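TqaA (Penicillium aethiopicum, PDB 5EJD) is a fungal nonribosomal peptide synthetase whose C-terminal condensation-like domain, the piece modelled here, probably releases the carrier-bound peptide by cyclisation. Local coordinates at residues Phe58-Trp63 against Thr164-His169; Gln171-Ser176 against Gly316-Phe321; Asp331-Thr336 against Thr469-Asp474. All coordinates share one frame; numbering follows the deposited sequence.

Contact 1 (Phe58-Trp63 against Thr164-His169); sequences FHSYNW and TIQISH
The phenyl ring of Phe58 reaches over to strand 164-168 and takes Gln166 at its rim: OE1 of Gln166 sits near the ring plane, 3.6 Å from CZ of Phe58. Ring and amide planes stand 78° apart, so the two flat groups do not stack. The neighbouring part of the ring comes obliquely onto the backbone, with CD1 of Phe58 3.3 Å from Ile167 O. What brings the ring across is its first torsion, which sets CG opposite the backbone N (chi1 -167°). An alanine at this position is likely to open a gap beside the Gln166 amide and uncover the Ile167 carbonyl. On the other sheet face the Tyr61 ring is likewise met at an edge, by the Ile167 methyl CG2, 3.8 Å from CE2 of Tyr61.

Antiparallel pairing underlies all this. His59 and Ile167 form one hydrogen-bonded pair, Tyr61 and Ile165 the next; Tyr61 N to Ile165 O is 2.9 Å and nearly straight at 167°. A water links the His59 imidazole to its pair partner, donating a hydrogen bond to Ile167 O and accepting a weak one from ND1 of His59. Farther along, ND2 of Asn62 spans two side chains, donating in its amide plane to OG of Ser60 (2.8 Å) and weakly to OG1 of Thr164 (2.9 Å).

These are two inner strands of a mixed sheet, flanked by strands 408-416 and 149-154. Helix 123-135 covers the Ser60, Asn62, Thr164 and Gln166 face, and Asp135 takes the Gln166 NE2. From the opposite face, His59 meets Trp172 edge-to-face and Tyr61 meets Phe181 likewise, while strand 160-168 runs out into His169, which touches the phosphopantetheine and stacks on Phe52 of helix 47-54 and on Trp172.

Contact 2 (Gln171-Ser176 against Gly316-Phe321); sequences QWDGVS and GCTLNF. With PNS (4'-phosphopantetheine), chain R.
Asp173 points its carboxylate into the Gly316-Leu319 loop while Trp172, just before it, swings its indole the other way, toward the end of the phosphopantetheine arm. OD2 of Asp173 receives the backbone N of Thr318 at 3.0 Å, on its anti side and 28° out of the carboxylate plane. The other oxygen serves its own loop: OD1 takes the hydroxyl of Ser176 (OG to OD1 2.7 Å) from above the plane, and the Ser176 N nearly along the C-O axis, an Asx motif. A chi1 of 58° holds CG between the backbone N and the carbonyl carbon, which is how one carboxylate can serve both segments.

Leu319 lies between Asp173 and the ligand. Its CG rests 3.8 Å from CB of Asp173, while its methyls face the arm, CD1 coming 3.9 Å from C43 of the phosphopantetheine. At the thiol end, CZ3 of Trp172 is 3.7 Å from S44. Gly174 N lies 3.4 Å from C43, and a CB on this glycine would crowd that carbon.

Within the SHxxxDG version of the condensation-domain HHxxxDG motif, Asp173 probably has a structural part, joining its loop to 316-319. Its OD2 also lies only 3.0 Å from Gly316 O, an acceptor facing an acceptor; the salt bridge from Arg304 to OD2 probably offsets that repulsion, and with the Thr318 bond it probably helps hold the motif against 316-319.

Contact 3 (Asp331-Thr336 against Thr469-Asp474); sequences DSTDWT and TARLLD
Thr336 and Arg471 form a single backbone bridge, their CA atoms 3.9 Å apart, in two irregular segments whose touching parts run in directions 145° apart. One bond crosses beside it: Leu472 N gives a nearly straight hydrogen bond (169°) to Trp335 O at 3.0 Å, arriving in the carbonyl plane. Thr336 turns its methyl to the partner chain, with CG2 3.3 Å from Thr469 O, because chi1 of 56° puts OG1 between the backbone N and the carbonyl carbon and sends CG2 beside the N. That leaves OG1 to cap a backbone N of the helix starting at 337, for which Thr336 is the N-cap; in return Asp339 accepts from Thr336 N.

Arg471 bends at its third torsion and lays its guanidinium over a carbonyl: Thr333 O stands 3.8 Å above one face, offset toward the rim, a contact through the face and not through an N-H. Leu472 packs against the backbone side of Trp335, its CD1 4.3 Å from CB of Trp335. Ser332 to Trp335 make a type I turn that brings these groups up to the C-terminal tail.

Chemically this is a light surface join: one main-chain bond between the segments, a second between Ala470 and Val337, and apolar and face-on contacts. Asp334 OD1 is 4.9 Å from NH1 of Arg471, too far for a salt bridge, but the opposite charges may attract weakly.

From the N terminus, contact 1 closes first, bringing 164-169 back beside 58-63 over a loop of 100 residues within the five-stranded sheet. Two residues later contact 2 opens, and its 139-residue excursion ends where 316-321 returns to the centre of the chain and enters strand 320-327 of the six-stranded sheet. Contact 3 then closes the last loop, joining the loop before helix 337-349 to the tail after helix 447-466. The three loops follow in series, none nested or crossing. Contacts 1 and 2 touch through Trp172, which packs on Tyr61 and Ile167; contact 3 lies about 37 Å from contact 2, centre to centre.

Contact 1 (Phe58-Trp63 against Thr164-His169)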
loop_
_atom_site.group_PDB
_atom_site.type_symbol
_atom_site.label_atom_id
_atom_site.label_comp_id
_atom_site.label_asym_id
_atom_site.label_seq_id
_atom_site.Cartn_x
_atom_site.Cartn_y
_atom_site.Cartn_z
ATOM N N PHE A 58 -13.292 2.195 1.885
ATOM C CA PHE A 58 -13.602 3.590 2.106
ATOM C C PHE A 58 -13.307 3.910 3.550
ATOM O O PHE A 58 -13.681 3.178 4.426
ATOM C CB PHE A 58 -15.078 3.825 1.816
ATOM C CG PHE A 58 -15.445 5.260 1.704
ATOM C CD1 PHE A 58 -14.835 6.053 0.754
ATOM C CD2 PHE A 58 -16.435 5.799 2.469
ATOM C CE1 PHE A 58 -15.182 7.379 0.593
ATOM C CE2 PHE A 58 -16.796 7.118 2.313
ATOM C CZ PHE A 58 -16.143 7.919 1.390
ATOM N N HIS A 59 -12.614 5.015 3.768
ATOM C CA HIS A 59 -12.128 5.372 5.074
ATOM C C HIS A 59 -12.499 6.815 5.446
ATOM O O HIS A 59 -12.591 7.691 4.594
ATOM C CB HIS A 59 -10.641 5.284 5.081
ATOM C CG HIS A 59 -10.134 3.911 5.225
ATOM N ND1 HIS A 59 -10.428 2.903 4.335
ATOM C CD2 HIS A 59 -9.324 3.377 6.163
ATOM C CE1 HIS A 59 -9.857 1.793 4.757
ATOM N NE2 HIS A 59 -9.178 2.059 5.855
ATOM N N SER A 60 -12.671 7.025 6.748
ATOM C CA SER A 60 -12.756 8.330 7.317
ATOM C C SER A 60 -11.612 8.491 8.343
ATOM O O SER A 60 -11.573 7.789 9.354
ATOM C CB SER A 60 -14.089 8.505 7.988
ATOM O OG SER A 60 -14.219 9.817 8.496
ATOM N N TYR A 61 -10.669 9.357 8.043
ATOM C CA TYR A 61 -9.573 9.608 8.938
ATOM C C TYR A 61 -9.953 10.839 9.734
ATOM O O TYR A 61 -10.155 11.897 9.155
ATOM C CB TYR A 61 -8.254 9.851 8.164
ATOM C CG TYR A 61 -7.723 8.616 7.504
ATOM C CD1 TYR A 61 -7.194 7.601 8.267
ATOM C CD2 TYR A 61 -7.777 8.448 6.127
ATOM C CE1 TYR A 61 -6.718 6.449 7.698
ATOM C CE2 TYR A 61 -7.324 7.289 5.537
ATOM C CZ TYR A 61 -6.776 6.299 6.331
ATOM O OH TYR A 61 -6.299 5.135 5.778
ATOM N N ASN A 62 -10.021 10.673 11.050
ATOM C CA ASN A 62 -10.626 11.609 11.963
ATOM C C ASN A 62 -9.567 12.170 12.921
ATOM O O ASN A 62 -8.820 11.426 13.567
ATOM C CB ASN A 62 -11.661 10.910 12.837
ATOM C CG ASN A 62 -12.634 10.056 12.061
ATOM O OD1 ASN A 62 -12.943 8.939 12.508
ATOM N ND2 ASN A 62 -13.099 10.509 10.929
ATOM N N TRP A 63 -9.514 13.489 13.024
ATOM C CA TRP A 63 -8.552 14.152 13.891
ATOM C C TRP A 63 -9.307 15.001 14.871
ATOM O O TRP A 63 -9.989 15.969 14.469
ATOM C CB TRP A 63 -7.649 15.002 13.048
ATOM C CG TRP A 63 -6.818 14.202 12.132
ATOM C CD1 TRP A 63 -7.040 13.997 10.796
ATOM C CD2 TRP A 63 -5.634 13.465 12.453
ATOM N NE1 TRP A 63 -6.073 13.189 10.275
ATOM C CE2 TRP A 63 -5.186 12.865 11.266
ATOM C CE3 TRP A 63 -4.916 13.263 13.614
ATOM C CZ2 TRP A 63 -4.041 12.083 11.210
ATOM C CZ3 TRP A 63 -3.773 12.474 13.570
ATOM C CH2 TRP A 63 -3.347 11.899 12.374
ATOM N N THR A 164 -12.449 15.605 9.588
ATOM C CA THR A 164 -12.563 14.338 8.928
ATOM C C THR A 164 -12.185 14.438 7.454
ATOM O O THR A 164 -12.581 15.356 6.759
ATOM C CB THR A 164 -13.994 13.889 9.138
ATOM O OG1 THR A 164 -14.040 13.203 10.393
ATOM C CG2 THR A 164 -14.503 13.032 8.083
ATOM N N ILE A 165 -11.409 13.461 6.982
ATOM C CA ILE A 165 -11.100 13.276 5.568
ATOM C C ILE A 165 -11.646 11.915 5.171
ATOM O O ILE A 165 -11.177 10.893 5.676
ATOM C CB ILE A 165 -9.584 13.269 5.334
ATOM C CG1 ILE A 165 -8.983 14.394 6.164
ATOM C CG2 ILE A 165 -9.282 13.400 3.838
ATOM C CD1 ILE A 165 -7.502 14.687 5.987
ATOM N N GLN A 166 -12.575 11.903 4.235
ATOM C CA GLN A 166 -13.041 10.666 3.643
ATOM C C GLN A 166 -12.344 10.405 2.334
ATOM O O GLN A 166 -12.055 11.330 1.589
ATOM C CB GLN A 166 -14.543 10.705 3.393
ATOM C CG GLN A 166 -15.303 10.740 4.686
ATOM C CD GLN A 166 -16.791 10.782 4.484
ATOM O OE1 GLN A 166 -17.293 10.647 3.374
ATOM N NE2 GLN A 166 -17.508 10.855 5.572
ATOM N N ILE A 167 -12.088 9.143 2.054
ATOM C CA ILE A 167 -11.253 8.794 0.929
ATOM C C ILE A 167 -11.437 7.330 0.536
ATOM O O ILE A 167 -11.604 6.475 1.386
ATOM C CB ILE A 167 -9.762 9.128 1.254
ATOM C CG1 ILE A 167 -8.875 8.946 0.038
ATOM C CG2 ILE A 167 -9.242 8.264 2.380
ATOM C CD1 ILE A 167 -7.505 9.580 0.233
ATOM N N SER A 168 -11.356 7.056 -0.746
ATOM C CA SER A 168 -11.411 5.702 -1.284
ATOM C C SER A 168 -10.001 5.116 -1.289
ATOM O O SER A 168 -9.040 5.821 -1.535
ATOM C CB SER A 168 -11.929 5.730 -2.719
ATOM O OG SER A 168 -11.736 4.469 -3.369
ATOM N N HIS A 169 -9.882 3.818 -1.092
ATOM C CA HIS A 169 -8.558 3.190 -1.021
ATOM C C HIS A 169 -7.905 3.131 -2.371
ATOM O O HIS A 169 -6.697 2.887 -2.483
ATOM C CB HIS A 169 -8.652 1.803 -0.429
ATOM C CG HIS A 169 -7.382 1.312 0.183
ATOM N ND1 HIS A 169 -6.141 1.645 -0.285
ATOM C CD2 HIS A 169 -7.171 0.486 1.226
ATOM C CE1 HIS A 169 -5.221 1.053 0.443
ATOM N NE2 HIS A 169 -5.821 0.337 1.359
HETATM O O HOH W 1 -10.083 3.995 1.884
#

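Contact 2 (Gln171-Ser176 against Gly316-Phe321)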
loop_
_atom_site.group_PDB
_atom_site.type_symbol
_atom_site.label_atom_id
_atom_site.label_comp_id
_atom_site.label_asym_id
_atom_site.label_seq_id
_atom_site.Cartn_x
_atom_site.Cartn_y
_atom_site.Cartn_z
ATOM N N GLN A 171 -7.173 5.680 -3.749
ATOM C CA GLN A 171 -6.489 6.943 -3.764
ATOM C C GLN A 171 -5.318 7.021 -2.798
ATOM O O GLN A 171 -4.700 8.075 -2.679
ATOM C CB GLN A 171 -7.480 8.067 -3.438
ATOM C CG GLN A 171 -8.568 8.180 -4.432
ATOM C CD GLN A 171 -9.660 9.136 -3.976
ATOM O OE1 GLN A 171 -10.491 8.778 -3.149
ATOM N NE2 GLN A 171 -9.728 10.317 -4.608
ATOM N N TRP A 172 -5.017 5.954 -2.076
ATOM C CA TRP A 172 -3.892 5.992 -1.157
ATOM C C TRP A 172 -3.341 4.604 -0.925
ATOM O O TRP A 172 -3.993 3.625 -1.208
ATOM C CB TRP A 172 -4.327 6.611 0.202
ATOM C CG TRP A 172 -5.328 5.806 0.951
ATOM C CD1 TRP A 172 -6.659 5.886 0.835
ATOM C CD2 TRP A 172 -5.069 4.792 1.930
ATOM N NE1 TRP A 172 -7.284 4.975 1.699
ATOM C CE2 TRP A 172 -6.314 4.288 2.369
ATOM C CE3 TRP A 172 -3.903 4.258 2.480
ATOM C CZ2 TRP A 172 -6.422 3.274 3.317
ATOM C CZ3 TRP A 172 -4.010 3.225 3.437
ATOM C CH2 TRP A 172 -5.255 2.742 3.824
ATOM N N ASP A 173 -2.152 4.549 -0.359
ATOM C CA ASP A 173 -1.633 3.325 0.188
ATOM C C ASP A 173 -0.784 3.571 1.430
ATOM O O ASP A 173 -0.581 4.710 1.835
ATOM C CB ASP A 173 -0.851 2.588 -0.877
ATOM C CG ASP A 173 0.287 3.386 -1.442
ATOM O OD1 ASP A 173 0.855 4.306 -0.769
ATOM O OD2 ASP A 173 0.639 3.043 -2.609
ATOM N N GLY A 174 -0.263 2.503 2.015
ATOM C CA GLY A 174 0.379 2.609 3.310
ATOM C C GLY A 174 1.665 3.409 3.318
ATOM O O GLY A 174 1.989 4.077 4.289
ATOM N N VAL A 175 2.394 3.346 2.215
ATOM C CA VAL A 175 3.587 4.127 2.090
ATOM C C VAL A 175 3.296 5.625 2.044
ATOM O O VAL A 175 4.033 6.407 2.603
ATOM C CB VAL A 175 4.321 3.742 0.818
ATOM C CG1 VAL A 175 5.464 4.704 0.559
ATOM C CG2 VAL A 175 4.819 2.314 0.926
ATOM N N SER A 176 2.217 6.017 1.391
ATOM C CA SER A 176 1.987 7.414 1.032
ATOM C C SER A 176 0.944 8.146 1.928
ATOM O O SER A 176 0.994 9.349 2.055
ATOM C CB SER A 176 1.573 7.496 -0.464
ATOM O OG SER A 176 0.245 6.973 -0.688
ATOM N N GLY A 316 -0.995 8.047 -3.805
ATOM C CA GLY A 316 -1.832 7.216 -4.625
ATOM C C GLY A 316 -1.743 5.782 -4.202
ATOM O O GLY A 316 -1.080 5.448 -3.216
ATOM N N CYS A 317 -2.437 4.932 -4.934
ATOM C CA CYS A 317 -2.467 3.516 -4.661
ATOM C C CYS A 317 -1.617 2.781 -5.694
ATOM O O CYS A 317 -2.116 2.382 -6.732
ATOM C CB CYS A 317 -3.901 3.017 -4.706
ATOM S SG CYS A 317 -4.051 1.252 -4.356
ATOM N N THR A 318 -0.328 2.636 -5.398
ATOM C CA THR A 318 0.582 1.931 -6.275
ATOM C C THR A 318 0.675 0.443 -5.880
ATOM O O THR A 318 1.333 -0.297 -6.538
ATOM C CB THR A 318 1.984 2.524 -6.230
ATOM O OG1 THR A 318 2.519 2.353 -4.926
ATOM C CG2 THR A 318 1.974 3.991 -6.562
ATOM N N LEU A 319 -0.009 0.021 -4.818
ATOM C CA LEU A 319 -0.059 -1.378 -4.417
ATOM C C LEU A 319 -0.365 -2.297 -5.564
ATOM O O LEU A 319 -1.115 -1.947 -6.464
ATOM C CB LEU A 319 -1.227 -1.642 -3.461
ATOM C CG LEU A 319 -1.149 -1.042 -2.114
ATOM C CD1 LEU A 319 -2.340 -1.523 -1.328
ATOM C CD2 LEU A 319 0.146 -1.442 -1.439
ATOM N N ASN A 320 0.141 -3.516 -5.462
ATOM C CA ASN A 320 -0.215 -4.535 -6.398
ATOM C C ASN A 320 -0.374 -5.866 -5.680
ATOM O O ASN A 320 0.254 -6.083 -4.637
ATOM C CB ASN A 320 0.837 -4.621 -7.516
ATOM C CG ASN A 320 0.265 -5.210 -8.800
ATOM O OD1 ASN A 320 -0.921 -5.528 -8.876
ATOM N ND2 ASN A 320 1.101 -5.342 -9.806
ATOM N N PHE A 321 -1.254 -6.712 -6.209
ATOM C CA PHE A 321 -1.481 -8.058 -5.667
ATOM C C PHE A 321 -1.018 -9.046 -6.714
ATOM O O PHE A 321 -1.607 -9.119 -7.830
ATOM C CB PHE A 321 -2.933 -8.250 -5.353
ATOM C CG PHE A 321 -3.525 -7.124 -4.603
ATOM C CD1 PHE A 321 -3.218 -6.943 -3.267
ATOM C CD2 PHE A 321 -4.361 -6.234 -5.225
ATOM C CE1 PHE A 321 -3.728 -5.871 -2.556
ATOM C CE2 PHE A 321 -4.907 -5.179 -4.518
ATOM C CZ PHE A 321 -4.579 -4.990 -3.181
HETATM O O23 PNS R . 10.567 -6.506 4.492
HETATM P P24 PNS R . 10.190 -7.103 3.158
HETATM O O26 PNS R . 10.653 -8.485 2.908
HETATM O O27 PNS R . 8.677 -6.707 2.702
HETATM C C28 PNS R . 7.892 -7.257 1.660
HETATM C C29 PNS R . 6.465 -6.570 1.446
HETATM C C30 PNS R . 5.914 -7.241 2.661
HETATM C C31 PNS R . 6.367 -7.254 0.071
HETATM C C32 PNS R . 6.799 -5.047 1.521
HETATM O O33 PNS R . 7.894 -4.748 0.567
HETATM C C34 PNS R . 5.584 -4.349 0.942
HETATM O O35 PNS R . 5.484 -4.168 -0.278
HETATM N N36 PNS R . 4.441 -3.950 1.395
HETATM C C37 PNS R . 3.823 -3.912 2.642
HETATM C C38 PNS R . 3.138 -2.572 2.850
HETATM C C39 PNS R . 1.745 -2.387 2.311
HETATM O O40 PNS R . 1.606 -2.216 1.130
HETATM N N41 PNS R . 0.763 -2.324 3.209
HETATM C C42 PNS R . -0.629 -2.149 2.884
HETATM C C43 PNS R . -0.912 -0.817 2.269
HETATM S S44 PNS R . -2.467 -0.148 2.899
#

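Contact 3 (Asp331-Thr336 against Thr469-Asp474)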
loop_
_atom_site.group_PDB
_atom_site.type_symbol
_atom_site.label_atom_id
_atom_site.label_comp_id
_atom_site.label_asym_id
_atom_site.label_seq_id
_atom_site.Cartn_x
_atom_site.Cartn_y
_atom_site.Cartn_z
ATOM N N ASP A 331 11.398 -34.653 -2.418
ATOM C CA ASP A 331 11.954 -35.222 -1.225
ATOM C C ASP A 331 12.554 -34.113 -0.331
ATOM O O ASP A 331 13.722 -33.766 -0.452
ATOM C CB ASP A 331 12.988 -36.298 -1.534
ATOM C CG ASP A 331 13.664 -36.828 -0.279
ATOM O OD1 ASP A 331 13.135 -36.663 0.850
ATOM O OD2 ASP A 331 14.761 -37.390 -0.431
ATOM N N SER A 332 11.732 -33.594 0.579
ATOM C CA SER A 332 12.090 -32.517 1.504
ATOM C C SER A 332 12.658 -33.039 2.827
ATOM O O SER A 332 13.056 -32.265 3.671
ATOM C CB SER A 332 10.908 -31.506 1.624
ATOM O OG SER A 332 9.685 -32.114 1.936
ATOM N N THR A 333 12.815 -34.353 2.980
ATOM C CA THR A 333 13.500 -34.887 4.135
ATOM C C THR A 333 14.523 -33.977 4.817
ATOM O O THR A 333 14.464 -33.808 6.015
ATOM C CB THR A 333 14.205 -36.245 3.847
ATOM O OG1 THR A 333 13.256 -37.144 3.294
ATOM C CG2 THR A 333 14.802 -36.914 5.142
ATOM N N ASP A 334 15.476 -33.433 4.083
ATOM C CA ASP A 334 16.497 -32.606 4.673
ATOM C C ASP A 334 16.204 -31.117 4.739
ATOM O O ASP A 334 16.985 -30.421 5.359
ATOM C CB ASP A 334 17.859 -32.767 3.941
ATOM C CG ASP A 334 18.309 -34.244 3.769
ATOM O OD1 ASP A 334 17.963 -35.093 4.620
ATOM O OD2 ASP A 334 19.008 -34.534 2.759
ATOM N N TRP A 335 15.149 -30.590 4.125
ATOM C CA TRP A 335 14.942 -29.142 4.187
ATOM C C TRP A 335 14.728 -28.710 5.603
ATOM O O TRP A 335 13.893 -29.291 6.296
ATOM C CB TRP A 335 13.766 -28.698 3.297
ATOM C CG TRP A 335 14.289 -28.137 2.056
ATOM C CD1 TRP A 335 15.479 -28.454 1.464
ATOM C CD2 TRP A 335 13.689 -27.155 1.255
ATOM N NE1 TRP A 335 15.647 -27.744 0.337
ATOM C CE2 TRP A 335 14.566 -26.927 0.177
ATOM C CE3 TRP A 335 12.476 -26.429 1.329
ATOM C CZ2 TRP A 335 14.296 -26.019 -0.833
ATOM C CZ3 TRP A 335 12.221 -25.507 0.333
ATOM C CH2 TRP A 335 13.127 -25.330 -0.746
ATOM N N THR A 336 15.480 -27.682 6.005
ATOM C CA THR A 336 15.233 -27.004 7.259
ATOM C C THR A 336 14.288 -25.801 7.069
ATOM O O THR A 336 13.955 -25.398 5.946
ATOM C CB THR A 336 16.540 -26.494 7.872
ATOM O OG1 THR A 336 17.213 -25.638 6.939
ATOM C CG2 THR A 336 17.464 -27.664 8.233
ATOM N N THR A 469 16.837 -23.832 12.675
ATOM C CA THR A 469 17.701 -24.939 12.217
ATOM C C THR A 469 16.941 -26.270 12.127
ATOM O O THR A 469 17.430 -27.217 11.528
ATOM C CB THR A 469 18.901 -25.139 13.177
ATOM O OG1 THR A 469 18.413 -25.307 14.522
ATOM C CG2 THR A 469 19.857 -23.935 13.131
ATOM N N ALA A 470 15.758 -26.343 12.738
ATOM C CA ALA A 470 14.904 -27.525 12.661
ATOM C C ALA A 470 14.588 -27.932 11.224
ATOM O O ALA A 470 14.577 -27.105 10.320
ATOM C CB ALA A 470 13.600 -27.288 13.398
ATOM N N ARG A 471 14.311 -29.217 11.026
ATOM C CA ARG A 471 13.865 -29.708 9.742
ATOM C C ARG A 471 12.364 -29.640 9.697
ATOM O O ARG A 471 11.704 -29.770 10.714
ATOM C CB ARG A 471 14.336 -31.127 9.521
ATOM C CG ARG A 471 15.723 -31.498 10.054
ATOM C CD ARG A 471 16.107 -32.897 9.592
ATOM N NE ARG A 471 15.073 -33.861 9.989
ATOM C CZ ARG A 471 15.134 -35.165 9.771
ATOM N NH1 ARG A 471 16.173 -35.666 9.121
ATOM N NH2 ARG A 471 14.154 -35.953 10.181
ATOM N N LEU A 472 11.812 -29.440 8.516
ATOM C CA LEU A 472 10.361 -29.314 8.367
ATOM C C LEU A 472 9.465 -30.423 8.937
ATOM O O LEU A 472 8.262 -30.189 9.138
ATOM C CB LEU A 472 10.002 -29.035 6.906
ATOM C CG LEU A 472 10.510 -27.676 6.400
ATOM C CD1 LEU A 472 10.031 -27.473 4.986
ATOM C CD2 LEU A 472 10.146 -26.468 7.241
ATOM N N LEU A 473 10.026 -31.594 9.236
ATOM C CA LEU A 473 9.321 -32.597 10.046
ATOM C C LEU A 473 9.504 -32.179 11.543
ATOM O O LEU A 473 10.419 -32.625 12.276
ATOM C CB LEU A 473 9.864 -33.988 9.741
ATOM C CG LEU A 473 9.903 -34.544 8.282
ATOM C CD1 LEU A 473 10.155 -33.531 7.152
ATOM C CD2 LEU A 473 10.917 -35.691 8.214
ATOM N N ASP A 474 8.621 -31.258 11.945
ATOM C CA ASP A 474 8.745 -30.430 13.147
ATOM C C ASP A 474 8.759 -31.257 14.398
ATOM O O ASP A 474 7.748 -31.303 15.085
ATOM C CB ASP A 474 7.571 -29.411 13.222
ATOM C CG ASP A 474 7.763 -28.190 12.317
ATOM O OD1 ASP A 474 8.903 -27.733 12.094
ATOM O OD2 ASP A 474 6.749 -27.644 11.843
#